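Local coordinates for protein exopolyphosphatase (PDB 1T6C) that probably hydrolyses polyphosphate and related phosphoanhydrides, as a calcium-binding member of the Ppx/GppA phosphatase family with an actin-like fold, at residues V304-S307 with E308-E312. Residues are numbered along the deposited sequence; the frame is centred on the assembly and turned at random.
Sequences VLVS and EVLKE
K311 lies along S307, one turn earlier in the helix 300-313. This C-terminal helix of the actin-like fold packs on the five-stranded sheet, where L305 touches V14 and I38 and V306 touches L36. The backbone joins the two residues first: K311 N donates to S307 O at 2.9 Å. The side chain of K311 then climbs past the same carbonyl. Its CB lies 3.6 Å from S307 O, and CG is closer still at 3.4 Å. CD moves off to 4.0 Å from S307 O. Beyond CG the chain is extended, with chi2 at 178°, which carries CE up to S307 OG at 3.7 Å. At the tip, NZ donates to a water at 3.1 Å. That water also bonds S307 OG, so it bridges the two side chains. S307 OG has a second hydrogen bond, to a pentanediol probably from the crystallisation liquor. K311 NZ also forms a salt bridge with E308 OE2 at 3.4 Å; the hydrogen bond within it is weak. E308 OE1 forms a salt bridge with R84 of strand 84-89. E308 thus has a positive partner at each oxygen, which would probably keep it ionised. On another side of the helix, V306 and L310 run alongside each other. L310 N bonds V306 O almost straight, with an N-H...O angle of 172°, and V306 CG1 meets L310 CD1 at 4.1 Å.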
loop_
_atom_site.group_PDB
_atom_site.type_symbol
_atom_site.label_atom_id
_atom_site.label_comp_id
_atom_site.label_asym_id
_atom_site.label_seq_id
_atom_site.Cartn_x
_atom_site.Cartn_y
_atom_site.Cartn_z
ATOM N N VAL A 304 8.119 -5.067 6.198
ATOM C CA VAL A 304 9.341 -5.796 5.914
ATOM C C VAL A 304 10.413 -5.529 6.990
ATOM O O VAL A 304 11.141 -6.443 7.400
ATOM C CB VAL A 304 9.865 -5.444 4.497
ATOM C CG1 VAL A 304 11.274 -6.022 4.246
ATOM C CG2 VAL A 304 8.894 -5.939 3.420
ATOM N N LEU A 305 10.482 -4.299 7.471
ATOM C CA LEU A 305 11.429 -3.933 8.521
ATOM C C LEU A 305 11.062 -4.662 9.808
ATOM O O LEU A 305 11.930 -5.192 10.513
ATOM C CB LEU A 305 11.439 -2.439 8.771
ATOM C CG LEU A 305 11.625 -1.516 7.577
ATOM C CD1 LEU A 305 11.321 -0.107 7.991
ATOM C CD2 LEU A 305 13.032 -1.635 7.016
ATOM N N VAL A 306 9.771 -4.694 10.114
ATOM C CA VAL A 306 9.310 -5.382 11.308
ATOM C C VAL A 306 9.679 -6.865 11.220
ATOM O O VAL A 306 10.146 -7.460 12.192
ATOM C CB VAL A 306 7.789 -5.203 11.532
ATOM C CG1 VAL A 306 7.329 -6.084 12.676
ATOM C CG2 VAL A 306 7.455 -3.739 11.825
ATOM N N SER A 307 9.479 -7.463 10.060
ATOM C CA SER A 307 9.781 -8.871 9.853
ATOM C C SER A 307 11.255 -9.149 10.123
ATOM O O SER A 307 11.588 -10.165 10.747
ATOM C CB SER A 307 9.403 -9.276 8.436
ATOM O OG SER A 307 9.781 -10.609 8.167
ATOM N N GLU A 308 12.127 -8.238 9.701
ATOM C CA GLU A 308 13.555 -8.433 9.889
ATOM C C GLU A 308 13.905 -8.387 11.358
ATOM O O GLU A 308 14.747 -9.168 11.808
ATOM C CB GLU A 308 14.386 -7.422 9.076
ATOM C CG GLU A 308 14.464 -7.742 7.586
ATOM C CD GLU A 308 14.893 -9.185 7.243
ATOM O OE1 GLU A 308 15.924 -9.670 7.771
ATOM O OE2 GLU A 308 14.200 -9.842 6.432
ATOM N N VAL A 309 13.246 -7.524 12.116
ATOM C CA VAL A 309 13.448 -7.430 13.560
ATOM C C VAL A 309 12.964 -8.694 14.268
ATOM O O VAL A 309 13.678 -9.241 15.127
ATOM C CB VAL A 309 12.741 -6.218 14.157
ATOM C CG1 VAL A 309 12.824 -6.223 15.707
ATOM C CG2 VAL A 309 13.319 -4.913 13.565
ATOM N N LEU A 310 11.776 -9.174 13.914
ATOM C CA LEU A 310 11.302 -10.449 14.458
ATOM C C LEU A 310 12.266 -11.600 14.143
ATOM O O LEU A 310 12.491 -12.446 14.993
ATOM C CB LEU A 310 9.879 -10.788 13.977
ATOM C CG LEU A 310 8.770 -9.802 14.367
ATOM C CD1 LEU A 310 7.487 -10.105 13.598
ATOM C CD2 LEU A 310 8.490 -9.780 15.871
ATOM N N LYS A 311 12.842 -11.637 12.947
ATOM C CA LYS A 311 13.764 -12.715 12.560
ATOM C C LYS A 311 15.032 -12.681 13.415
ATOM O O LYS A 311 15.591 -13.729 13.765
ATOM C CB LYS A 311 14.171 -12.598 11.095
ATOM C CG LYS A 311 13.165 -13.152 10.151
ATOM C CD LYS A 311 13.616 -12.944 8.729
ATOM C CE LYS A 311 12.476 -13.135 7.752
ATOM N NZ LYS A 311 13.017 -13.041 6.350
ATOM N N GLU A 312 15.483 -11.466 13.711
ATOM C CA GLU A 312 16.694 -11.235 14.473
ATOM C C GLU A 312 16.474 -11.750 15.889
ATOM O O GLU A 312 17.365 -12.381 16.460
ATOM C CB GLU A 312 17.040 -9.738 14.452
ATOM C CG GLU A 312 18.287 -9.332 15.228
ATOM C CD GLU A 312 19.567 -9.910 14.664
ATOM O OE1 GLU A 312 19.593 -10.393 13.525
ATOM O OE2 GLU A 312 20.575 -9.890 15.387
HETATM O O HOH W 1 11.145 -10.602 5.732
#